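Local coordinates for TPR repeat-containing protein (Cytophaga hutchinsonii, PDB 3U4T), which is of unknown function but carries tetratricopeptide repeats, paired helices that commonly act as scaffolds for protein-protein interaction, at residues Y38-R43 / I60-S65; N18-I23 / Y48-Y53; A75-Y80 / Y97-D102; V5-A10 / E24-L29. The protein carries 1 engineered substitution. All blocks are in the same frame, centred on the assembly; numbering follows the deposited sequence.

All four contacts lie in the N-terminal part of an all-helical chain. Contact 4 comes first, pairing helix 6-14 with helix 19-31. Contact 2 links the start of helix 19-31 to the end of helix 40-49, interleaving along the chain with contacts 4 and 1; contact 1 packs the start of helix 40-49 against the end of helix 53-64. Contact 3 closes the series by pairing helix 74-86 with helix 90-103. Contacts 1, 2 and 4 fall within one tetratricopeptide-repeat range, their centres 13 to 14 Å apart. Contact 3, bonded to contact 1 through Asp76, is centred about 14 Å from it and 25 Å from contact 4. The set follows helix-to-helix stacking through the start of an elongated solenoid.

Contact 1 (Y38-R43 / I60-S65); sequences YIYNRR and IETYFS
Asn41 and Tyr63 carry the first of two CH-pi contacts that hold the start of helix 40-49 against the end of helix 53-64. Asn41 CB sits squarely over the Tyr63 ring, 3.3 Å from its centroid, and the side-chain amide continues over the same ring with its plane only 6° from parallel. Asn41 CG takes the crowded position between backbone N and carbonyl carbon (chi1 64°), which sets it 3.4 Å from Tyr63 CE1. In the second, Thr62 CG2 lies over the centre of the Tyr40 ring, 3.6 Å from the centroid, while Ile39 CG1 covers the opposite face nearer the rim.

Apolar packing fills in around these rings. Tyr40 CB meets Tyr63 CB at 3.8 Å, close to where the two backbones come nearest, and Tyr38 CD1 approaches the Tyr63 edge at CE1, 4.0 Å away. Ile60 CD1 touches Asn41 more loosely.

No hydrogen bond crosses between the segments; the polar ends of Asn41 and Tyr63 look to helix 74-86 instead. Asn41 ND2 bonds to Asp76 OD1, and Tyr63 OH makes a weak hydrogen bond to Asp76 OD2. An alanine in place of Tyr63 would probably open a gap beside Asn41, leave its amide without the ring it stacks on and cost Asp76 one of its partners.

The chemistry is thus divided: flat and aliphatic surfaces join the two helices, while one carboxylate from the next helix holds Asn41 by a hydrogen bond and Tyr63 by a weak one, which would probably limit their relative rotation.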
# COMPACT_ATOMS: atom_id res chain seq x y z
N TYR A 38 24.02 -16.69 10.23
CA TYR A 38 22.97 -16.78 9.22
C TYR A 38 21.76 -17.63 9.52
O TYR A 38 20.89 -17.77 8.66
CB TYR A 38 23.58 -17.21 7.89
CG TYR A 38 24.66 -16.26 7.45
CD1 TYR A 38 24.37 -14.92 7.23
CD2 TYR A 38 25.99 -16.68 7.30
CE1 TYR A 38 25.38 -14.00 6.88
CE2 TYR A 38 27.00 -15.78 6.96
CZ TYR A 38 26.69 -14.45 6.75
OH TYR A 38 27.69 -13.57 6.41
N ILE A 39 21.68 -18.22 10.71
CA ILE A 39 20.50 -18.99 11.04
C ILE A 39 19.56 -18.00 11.73
O ILE A 39 18.35 -18.13 11.66
CB ILE A 39 20.79 -20.19 12.00
CG1 ILE A 39 21.15 -19.70 13.41
CG2 ILE A 39 21.91 -21.03 11.43
CD1 ILE A 39 21.27 -20.82 14.43
N TYR A 40 20.15 -16.98 12.34
CA TYR A 40 19.39 -15.99 13.08
C TYR A 40 18.62 -14.98 12.23
O TYR A 40 17.47 -14.67 12.55
CB TYR A 40 20.33 -15.29 14.07
CG TYR A 40 20.90 -16.26 15.08
CD1 TYR A 40 20.12 -16.74 16.13
CD2 TYR A 40 22.20 -16.74 14.95
CE1 TYR A 40 20.62 -17.68 17.03
CE2 TYR A 40 22.71 -17.69 15.85
CZ TYR A 40 21.91 -18.15 16.89
OH TYR A 40 22.41 -19.07 17.79
N ASN A 41 19.21 -14.46 11.16
CA ASN A 41 18.46 -13.49 10.37
C ASN A 41 17.32 -14.17 9.62
O ASN A 41 16.32 -13.54 9.31
CB ASN A 41 19.37 -12.73 9.38
CG ASN A 41 19.99 -13.63 8.33
OD1 ASN A 41 20.29 -14.80 8.58
ND2 ASN A 41 20.20 -13.09 7.14
N ARG A 42 17.46 -15.46 9.36
CA ARG A 42 16.43 -16.22 8.67
C ARG A 42 15.32 -16.62 9.63
O ARG A 42 14.14 -16.56 9.28
CB ARG A 42 17.05 -17.47 8.02
CG ARG A 42 17.94 -17.15 6.82
CD ARG A 42 18.51 -18.41 6.18
NE ARG A 42 19.26 -18.11 4.96
CZ ARG A 42 20.37 -17.39 4.91
NH1 ARG A 42 20.89 -16.88 6.02
NH2 ARG A 42 20.97 -17.18 3.75
N ARG A 43 15.70 -17.01 10.84
CA ARG A 43 14.71 -17.40 11.83
C ARG A 43 13.94 -16.15 12.21
O ARG A 43 12.74 -16.19 12.45
CB ARG A 43 15.39 -18.01 13.06
CG ARG A 43 14.45 -18.83 13.94
CD ARG A 43 15.23 -19.66 14.97
NE ARG A 43 15.79 -18.85 16.04
CZ ARG A 43 16.54 -19.33 17.03
NH1 ARG A 43 16.83 -20.63 17.09
NH2 ARG A 43 16.98 -18.52 17.98
N ILE A 60 16.75 -11.06 15.26
CA ILE A 60 17.44 -10.14 14.39
C ILE A 60 18.55 -9.42 15.15
O ILE A 60 19.52 -8.95 14.56
CB ILE A 60 16.48 -9.11 13.78
CG1 ILE A 60 17.16 -8.42 12.60
CG2 ILE A 60 16.06 -8.10 14.81
CD1 ILE A 60 17.49 -9.37 11.47
N GLU A 61 18.42 -9.35 16.48
CA GLU A 61 19.44 -8.68 17.28
C GLU A 61 20.58 -9.64 17.58
O GLU A 61 21.74 -9.23 17.70
CB GLU A 61 18.81 -8.11 18.56
CG GLU A 61 17.72 -7.07 18.25
CD GLU A 61 17.15 -6.37 19.48
OE1 GLU A 61 16.87 -7.05 20.49
OE2 GLU A 61 16.96 -5.14 19.42
N THR A 62 20.27 -10.92 17.71
CA THR A 62 21.30 -11.91 17.95
C THR A 62 22.10 -11.92 16.64
O THR A 62 23.33 -11.93 16.64
CB THR A 62 20.69 -13.29 18.21
OG1 THR A 62 20.06 -13.30 19.49
CG2 THR A 62 21.76 -14.38 18.16
N TYR A 63 21.38 -11.90 15.53
CA TYR A 63 22.04 -11.87 14.23
C TYR A 63 23.07 -10.73 14.16
O TYR A 63 24.24 -10.97 13.87
CB TYR A 63 20.99 -11.67 13.14
CG TYR A 63 21.59 -11.44 11.77
CD1 TYR A 63 22.24 -12.47 11.10
CD2 TYR A 63 21.47 -10.21 11.14
CE1 TYR A 63 22.75 -12.28 9.82
CE2 TYR A 63 21.99 -10.01 9.87
CZ TYR A 63 22.62 -11.05 9.21
OH TYR A 63 23.13 -10.87 7.96
N PHE A 64 22.64 -9.49 14.42
CA PHE A 64 23.54 -8.33 14.35
C PHE A 64 24.67 -8.27 15.38
O PHE A 64 25.60 -7.48 15.24
CB PHE A 64 22.75 -7.02 14.38
CG PHE A 64 22.15 -6.66 13.06
CD1 PHE A 64 22.96 -6.47 11.95
CD2 PHE A 64 20.77 -6.56 12.90
CE1 PHE A 64 22.41 -6.18 10.69
CE2 PHE A 64 20.20 -6.28 11.65
CZ PHE A 64 21.03 -6.09 10.54
N SER A 65 24.59 -9.09 16.42
CA SER A 65 25.63 -9.12 17.43
C SER A 65 26.63 -10.20 17.05
O SER A 65 27.62 -10.42 17.74
CB SER A 65 25.01 -9.45 18.78
OG SER A 65 24.57 -10.79 18.79

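Contact 2 (N18-I23 / Y48-Y53); sequences NYAEAI and YELAKY
A Schellman motif ends helix 40-49, and the two residues just ahead of its C-prime residue Ala51, Glu49 and Leu50, pack on the first turn of helix 19-31 through Tyr19, Ala20 and Ile23. In that motif Lys52 N turns back to Tyr47 O and Ala51 N, weakly, to Tyr48 O. Leu50 is the first residue to leave helical geometry.

Glu49 lies over one face of the Tyr19 ring with its aliphatic part. Its CB stands 3.8 Å from the ring centroid, 15° off the normal and displaced toward the rim, in a CH-pi contact. CG then reaches the phenol end, 3.7 Å from Tyr19 CZ. The Glu49 chain bends at chi2 (-68°), setting CD off to one side. Its carboxylate plane is 23° from that of the Tyr19 ring, with OE2 at the in-plane edge of the Tyr48 ring.

Leu50 packs at the base of Tyr19, its CG 3.9 Å from Tyr19 CB. Leu50 CD1 goes deeper: it meets Ile23 CD1 tip to tip at 3.8 Å and passes Ala20 CB at 4.1 Å. Cys46, one turn back on helix 40-49, also touches Tyr19 and Ile23.

An alanine at Tyr19 would keep the CB packing on Leu50 but would probably leave the CB and CG of Glu49 without a ring to lie on, freeing that side chain to turn.

With no hydrogen bond between the segments, this surface contact depends on shape: a glutamate serves here through its methylene groups, and a leucine reaches from the helix end toward the buried Ile23.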
# COMPACT_ATOMS: atom_id res chain seq x y z
N ASN A 18 8.52 -22.28 4.67
CA ASN A 18 8.10 -23.10 5.79
C ASN A 18 8.63 -22.63 7.13
O ASN A 18 9.31 -23.36 7.87
CB ASN A 18 8.52 -24.55 5.53
CG ASN A 18 7.93 -25.09 4.23
OD1 ASN A 18 8.66 -25.51 3.32
ND2 ASN A 18 6.61 -25.08 4.14
N TYR A 19 8.27 -21.39 7.43
CA TYR A 19 8.69 -20.73 8.64
C TYR A 19 8.69 -21.60 9.89
O TYR A 19 9.74 -21.78 10.49
CB TYR A 19 7.84 -19.48 8.84
CG TYR A 19 7.79 -18.64 7.59
CD1 TYR A 19 8.96 -18.13 7.02
CD2 TYR A 19 6.57 -18.39 6.95
CE1 TYR A 19 8.93 -17.39 5.84
CE2 TYR A 19 6.52 -17.65 5.77
CZ TYR A 19 7.70 -17.16 5.23
OH TYR A 19 7.67 -16.41 4.07
N ALA A 20 7.54 -22.13 10.26
CA ALA A 20 7.47 -22.95 11.47
C ALA A 20 8.37 -24.17 11.39
O ALA A 20 8.87 -24.65 12.41
CB ALA A 20 6.03 -23.38 11.74
N GLU A 21 8.57 -24.66 10.17
CA GLU A 21 9.42 -25.82 9.94
C GLU A 21 10.87 -25.40 9.94
O GLU A 21 11.71 -26.04 10.57
CB GLU A 21 9.13 -26.47 8.59
CG GLU A 21 7.89 -27.32 8.55
CD GLU A 21 6.64 -26.50 8.47
OE1 GLU A 21 6.60 -25.58 7.62
OE2 GLU A 21 5.70 -26.78 9.24
N ALA A 22 11.17 -24.33 9.22
CA ALA A 22 12.53 -23.83 9.16
C ALA A 22 12.94 -23.50 10.59
O ALA A 22 14.09 -23.67 10.98
CB ALA A 22 12.59 -22.59 8.28
N ILE A 23 11.98 -23.04 11.38
CA ILE A 23 12.22 -22.68 12.77
C ILE A 23 12.63 -23.88 13.62
O ILE A 23 13.52 -23.77 14.46
CB ILE A 23 10.97 -22.00 13.38
CG1 ILE A 23 10.76 -20.65 12.70
CG2 ILE A 23 11.13 -21.84 14.89
CD1 ILE A 23 9.49 -19.97 13.07
N TYR A 48 8.88 -13.32 12.13
CA TYR A 48 8.21 -12.10 11.70
C TYR A 48 6.99 -12.39 10.81
O TYR A 48 5.95 -11.73 10.94
CB TYR A 48 9.19 -11.21 10.93
CG TYR A 48 8.53 -10.05 10.23
CD1 TYR A 48 8.22 -8.87 10.92
CD2 TYR A 48 8.18 -10.13 8.88
CE1 TYR A 48 7.59 -7.81 10.28
CE2 TYR A 48 7.54 -9.08 8.23
CZ TYR A 48 7.25 -7.93 8.94
OH TYR A 48 6.60 -6.89 8.30
N GLU A 49 7.11 -13.35 9.90
CA GLU A 49 6.00 -13.70 9.01
C GLU A 49 4.90 -14.43 9.79
O GLU A 49 3.74 -14.41 9.40
CB GLU A 49 6.50 -14.57 7.84
CG GLU A 49 7.53 -13.90 6.92
CD GLU A 49 6.96 -12.75 6.10
OE1 GLU A 49 5.72 -12.64 6.01
OE2 GLU A 49 7.76 -11.96 5.55
N LEU A 50 5.28 -15.07 10.90
CA LEU A 50 4.33 -15.77 11.76
C LEU A 50 3.88 -14.82 12.87
O LEU A 50 3.35 -15.25 13.90
CB LEU A 50 4.97 -17.02 12.40
CG LEU A 50 5.31 -18.22 11.52
CD1 LEU A 50 5.76 -19.39 12.40
CD2 LEU A 50 4.09 -18.61 10.71
N ALA A 51 4.12 -13.53 12.67
CA ALA A 51 3.72 -12.49 13.63
C ALA A 51 4.14 -12.68 15.09
O ALA A 51 3.42 -12.26 16.00
CB ALA A 51 2.21 -12.27 13.53
N LYS A 52 5.28 -13.31 15.32
CA LYS A 52 5.81 -13.47 16.67
C LYS A 52 6.92 -12.43 16.60
O LYS A 52 8.03 -12.71 16.16
CB LYS A 52 6.42 -14.86 16.87
CG LYS A 52 5.49 -16.03 16.54
CD LYS A 52 4.63 -16.48 17.73
CE LYS A 52 3.82 -17.72 17.36
NZ LYS A 52 3.20 -18.42 18.52
N TYR A 53 6.60 -11.20 17.00
CA TYR A 53 7.55 -10.11 16.90
C TYR A 53 8.59 -10.01 18.00
O TYR A 53 9.67 -9.45 17.77
CB TYR A 53 6.79 -8.79 16.75
CG TYR A 53 5.80 -8.81 15.60
CD1 TYR A 53 6.22 -9.13 14.30
CD2 TYR A 53 4.45 -8.54 15.80
CE1 TYR A 53 5.32 -9.17 13.23
CE2 TYR A 53 3.54 -8.59 14.74
CZ TYR A 53 3.97 -8.90 13.46
OH TYR A 53 3.08 -8.94 12.41

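Contact 3 (A75-Y80 / Y97-D102); sequences ADFEYY and YQAAVD
The Phe77 ring meets Ala99 obliquely, its CD1 3.6 Å from Ala99 CB. The ring also meets Phe64 of helix 53-64, the two planes at about 45°. The second flat group, the Tyr97 ring, turns its edge to the other helix: CE1 lies nearest the backbone oxygen Glu78 O, 3.7 Å away and near the plane of the ring. The CB of Tyr97 leaves its own helix pointing away from helix 74-86, yet the ring returns far enough to make this contact.

Between the two rings the backbones come close. The axes of 75-80 and 97-102 approach to 7.7 Å and run nearly antiparallel, at 169°, with Phe77 CA and Ala100 CA only 5.1 Å apart. Ala100 sits in the middle of this close approach. Its CB packs on Phe77 CB at 3.7 Å and lies 3.8 Å from the backbone Glu78 N. CG of Phe77 is anti to the carbonyl carbon (chi1 -71°), and the ring beyond it lies beside Ala99.

Polar groups find partners outside the two segments. Glu78 OE2 forms a salt bridge with Arg107, and Ala100 O accepts a hydrogen bond from Ser74 OG. Met110 of helix 109-120 touches Glu78, Tyr97 and Ala100.

The small Ala100 thus lets one helix settle close to the backbone of the other, while its neighbour Ala99 takes the Phe77 ring. The segments share no hydrogen bond, and the Tyr97 edge near Glu78 O would add only a weak electrostatic contribution; what joins them is the packing of methyl and aromatic carbons.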
# COMPACT_ATOMS: atom_id res chain seq x y z
N ALA A 75 18.76 -6.33 2.99
CA ALA A 75 17.58 -7.03 3.48
C ALA A 75 17.54 -7.16 4.99
O ALA A 75 16.48 -7.02 5.60
CB ALA A 75 17.51 -8.41 2.84
N ASP A 76 18.68 -7.44 5.61
CA ASP A 76 18.72 -7.59 7.06
C ASP A 76 18.28 -6.32 7.77
O ASP A 76 17.53 -6.38 8.74
CB ASP A 76 20.12 -7.99 7.50
CG ASP A 76 20.65 -9.15 6.71
OD1 ASP A 76 19.91 -10.16 6.61
OD2 ASP A 76 21.79 -9.05 6.21
N PHE A 77 18.76 -5.17 7.29
CA PHE A 77 18.38 -3.89 7.91
C PHE A 77 16.88 -3.67 7.69
O PHE A 77 16.17 -3.21 8.59
CB PHE A 77 19.18 -2.74 7.29
CG PHE A 77 20.63 -2.75 7.67
CD1 PHE A 77 21.06 -2.09 8.83
CD2 PHE A 77 21.55 -3.46 6.92
CE1 PHE A 77 22.40 -2.14 9.22
CE2 PHE A 77 22.90 -3.51 7.30
CZ PHE A 77 23.32 -2.85 8.45
N GLU A 78 16.41 -4.00 6.49
CA GLU A 78 15.00 -3.85 6.15
C GLU A 78 14.12 -4.59 7.16
O GLU A 78 13.20 -4.00 7.73
CB GLU A 78 14.74 -4.39 4.75
CG GLU A 78 13.29 -4.66 4.44
CD GLU A 78 13.09 -5.19 3.04
OE1 GLU A 78 13.96 -5.95 2.55
OE2 GLU A 78 12.07 -4.84 2.42
N TYR A 79 14.40 -5.87 7.39
CA TYR A 79 13.62 -6.64 8.34
C TYR A 79 13.83 -6.20 9.78
O TYR A 79 12.95 -6.40 10.62
CB TYR A 79 13.93 -8.13 8.19
CG TYR A 79 13.15 -8.74 7.05
CD1 TYR A 79 13.69 -8.80 5.77
CD2 TYR A 79 11.83 -9.13 7.22
CE1 TYR A 79 12.93 -9.22 4.69
CE2 TYR A 79 11.06 -9.55 6.15
CZ TYR A 79 11.61 -9.59 4.90
OH TYR A 79 10.81 -9.95 3.85
N TYR A 80 14.96 -5.58 10.07
CA TYR A 80 15.20 -5.10 11.42
C TYR A 80 14.15 -4.02 11.64
O TYR A 80 13.47 -4.01 12.67
CB TYR A 80 16.60 -4.51 11.57
CG TYR A 80 16.99 -4.23 13.00
CD1 TYR A 80 16.23 -4.73 14.06
CD2 TYR A 80 18.13 -3.49 13.30
CE1 TYR A 80 16.61 -4.50 15.39
CE2 TYR A 80 18.52 -3.26 14.62
CZ TYR A 80 17.75 -3.76 15.66
OH TYR A 80 18.10 -3.51 16.96
N TYR A 97 15.40 1.54 8.08
CA TYR A 97 14.94 1.63 6.70
C TYR A 97 15.93 2.48 5.93
O TYR A 97 16.23 2.20 4.78
CB TYR A 97 13.54 2.27 6.57
CG TYR A 97 12.40 1.43 7.09
CD1 TYR A 97 12.44 0.03 7.00
CD2 TYR A 97 11.27 2.02 7.65
CE1 TYR A 97 11.38 -0.76 7.46
CE2 TYR A 97 10.20 1.23 8.11
CZ TYR A 97 10.26 -0.15 8.01
OH TYR A 97 9.21 -0.92 8.44
N GLN A 98 16.43 3.51 6.59
CA GLN A 98 17.39 4.39 5.96
C GLN A 98 18.68 3.63 5.75
O GLN A 98 19.24 3.62 4.67
CB GLN A 98 17.64 5.61 6.82
CG GLN A 98 18.70 6.54 6.27
CD GLN A 98 18.34 7.07 4.89
OE1 GLN A 98 17.38 7.82 4.74
NE2 GLN A 98 19.11 6.68 3.88
N ALA A 99 19.13 2.96 6.80
CA ALA A 99 20.36 2.19 6.71
C ALA A 99 20.35 1.21 5.53
O ALA A 99 21.35 1.05 4.84
CB ALA A 99 20.58 1.43 8.00
N ALA A 100 19.21 0.58 5.31
CA ALA A 100 19.06 -0.41 4.24
C ALA A 100 19.24 0.15 2.84
O ALA A 100 19.80 -0.51 1.96
CB ALA A 100 17.70 -1.08 4.35
N VAL A 101 18.77 1.37 2.61
CA VAL A 101 18.93 1.98 1.31
C VAL A 101 20.35 2.54 1.18
O VAL A 101 20.86 2.73 0.07
CB VAL A 101 17.87 3.09 1.08
CG1 VAL A 101 18.04 4.22 2.08
CG2 VAL A 101 17.96 3.60 -0.35
N ASP A 102 21.00 2.77 2.33
CA ASP A 102 22.38 3.26 2.35
C ASP A 102 23.32 2.11 1.96
O ASP A 102 24.37 2.32 1.36
CB ASP A 102 22.78 3.75 3.75
CG ASP A 102 22.26 5.14 4.06
OD1 ASP A 102 21.97 5.89 3.10
OD2 ASP A 102 22.16 5.49 5.27

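Contact 4 (V5-A10 / E24-L29); sequences VEFRYA and EVFNKL
Glu6, at the outer end of the pair, slides past Leu29 in the opposite direction. Its chain is extended beyond CG, and OE2 comes within 3.1 Å of Leu29 CD1, a tight approach of carboxylate to methyl. Leu29 has its CG well away from a staggered position (chi1 -123°), and its placement here is either strained or less certain. The other carboxylate oxygen, Glu6 OE1, has a long, weak ion pair with Lys32.

Phe7 follows, in contact with both Leu29 and Phe26. Leu29 CD2 lies at the edge of the Phe7 ring and 3.9 Å from Phe7 CA. Phe7 CE1 meets Phe26 CE1 at 4.0 Å, arriving near the plane of the Phe26 ring. Beyond this pair, Ile39 touches both phenylalanines.

Ala10 makes the closest backbone approach, its CA 6.2 Å from that of Val25. Its CB is wedged between two side chains: 3.6 Å from Val25 CG2, and over one face of the Phe26 ring, 3.8 Å from the centroid and 24° off the normal, in a CH-pi contact.

The axes of the short segments pass 9.4 Å apart at 148°. This is the antiparallel helix pair of tetratricopeptide repeats, and Ala10, lying here over the Phe26 face, is consistent with the small residue that lets the two helices of such a pair come close.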
# COMPACT_ATOMS: atom_id res chain seq x y z
N VAL A 5 25.01 -29.30 5.71
CA VAL A 5 23.90 -29.71 4.78
C VAL A 5 22.58 -29.39 5.43
O VAL A 5 21.64 -28.94 4.75
CB VAL A 5 23.91 -31.22 4.52
CG1 VAL A 5 25.09 -31.56 3.62
CG2 VAL A 5 24.03 -31.97 5.86
N GLU A 6 22.53 -29.62 6.73
CA GLU A 6 21.34 -29.38 7.52
C GLU A 6 20.90 -27.93 7.39
O GLU A 6 19.72 -27.64 7.14
CB GLU A 6 21.65 -29.72 8.95
CG GLU A 6 20.45 -29.82 9.81
CD GLU A 6 20.84 -30.43 11.13
OE1 GLU A 6 21.82 -31.22 11.13
OE2 GLU A 6 20.17 -30.14 12.14
N PHE A 7 21.86 -27.03 7.60
CA PHE A 7 21.56 -25.61 7.49
C PHE A 7 20.99 -25.40 6.11
O PHE A 7 20.05 -24.62 5.92
CB PHE A 7 22.81 -24.76 7.57
CG PHE A 7 22.58 -23.35 7.14
CD1 PHE A 7 21.93 -22.45 7.98
CD2 PHE A 7 22.99 -22.91 5.87
CE1 PHE A 7 21.69 -21.15 7.58
CE2 PHE A 7 22.76 -21.61 5.47
CZ PHE A 7 22.11 -20.73 6.32
N ARG A 8 21.58 -26.08 5.13
CA ARG A 8 21.11 -25.93 3.77
C ARG A 8 19.68 -26.43 3.59
O ARG A 8 19.00 -26.02 2.64
CB ARG A 8 22.08 -26.61 2.79
CG ARG A 8 23.35 -25.79 2.63
CD ARG A 8 24.44 -26.40 1.76
NE ARG A 8 25.54 -25.43 1.70
CZ ARG A 8 26.68 -25.58 1.03
NH1 ARG A 8 26.92 -26.67 0.32
NH2 ARG A 8 27.58 -24.61 1.07
N TYR A 9 19.23 -27.28 4.51
CA TYR A 9 17.86 -27.79 4.46
C TYR A 9 16.93 -26.68 4.93
O TYR A 9 15.96 -26.34 4.27
CB TYR A 9 17.70 -29.00 5.38
CG TYR A 9 16.27 -29.47 5.47
CD1 TYR A 9 15.64 -29.59 6.71
CD2 TYR A 9 15.55 -29.79 4.31
CE1 TYR A 9 14.33 -30.01 6.80
CE2 TYR A 9 14.23 -30.21 4.40
CZ TYR A 9 13.62 -30.32 5.65
OH TYR A 9 12.31 -30.71 5.76
N ALA A 10 17.25 -26.14 6.10
CA ALA A 10 16.47 -25.06 6.69
C ALA A 10 16.34 -23.93 5.67
O ALA A 10 15.26 -23.35 5.52
CB ALA A 10 17.17 -24.55 7.94
N GLU A 24 11.99 -25.02 13.39
CA GLU A 24 12.29 -26.23 14.14
C GLU A 24 13.76 -26.63 13.98
O GLU A 24 14.45 -26.90 14.97
CB GLU A 24 11.38 -27.37 13.67
CG GLU A 24 9.90 -27.04 13.71
CD GLU A 24 9.41 -26.66 15.09
OE1 GLU A 24 9.40 -27.53 15.99
OE2 GLU A 24 9.02 -25.49 15.28
N VAL A 25 14.25 -26.66 12.74
CA VAL A 25 15.64 -27.03 12.47
C VAL A 25 16.64 -25.98 12.95
O VAL A 25 17.71 -26.33 13.46
CB VAL A 25 15.85 -27.35 10.94
CG1 VAL A 25 14.92 -26.51 10.10
CG2 VAL A 25 17.29 -27.10 10.53
N PHE A 26 16.30 -24.71 12.79
CA PHE A 26 17.19 -23.65 13.24
C PHE A 26 17.36 -23.76 14.75
O PHE A 26 18.46 -23.56 15.26
CB PHE A 26 16.63 -22.26 12.88
CG PHE A 26 16.82 -21.87 11.42
CD1 PHE A 26 18.05 -22.02 10.80
CD2 PHE A 26 15.77 -21.31 10.70
CE1 PHE A 26 18.24 -21.62 9.49
CE2 PHE A 26 15.94 -20.91 9.38
CZ PHE A 26 17.18 -21.06 8.78
N ASN A 27 16.27 -24.09 15.45
CA ASN A 27 16.27 -24.22 16.91
C ASN A 27 17.18 -25.34 17.43
O ASN A 27 17.75 -25.24 18.52
CB ASN A 27 14.84 -24.44 17.41
CG ASN A 27 14.12 -23.13 17.72
OD1 ASN A 27 14.32 -22.52 18.78
ND2 ASN A 27 13.27 -22.69 16.80
N LYS A 28 17.29 -26.42 16.67
CA LYS A 28 18.15 -27.52 17.08
C LYS A 28 19.57 -27.11 16.71
O LYS A 28 20.51 -27.31 17.48
CB LYS A 28 17.77 -28.81 16.36
CG LYS A 28 18.61 -30.01 16.78
CD LYS A 28 17.95 -31.33 16.39
CE LYS A 28 18.72 -32.51 16.97
NZ LYS A 28 17.81 -33.60 17.39
N LEU A 29 19.69 -26.51 15.53
CA LEU A 29 20.96 -26.03 15.02
C LEU A 29 21.64 -25.13 16.06
O LEU A 29 22.85 -25.19 16.24
CB LEU A 29 20.71 -25.25 13.72
CG LEU A 29 21.44 -25.72 12.46
CD1 LEU A 29 21.36 -27.23 12.33
CD2 LEU A 29 20.84 -25.04 11.26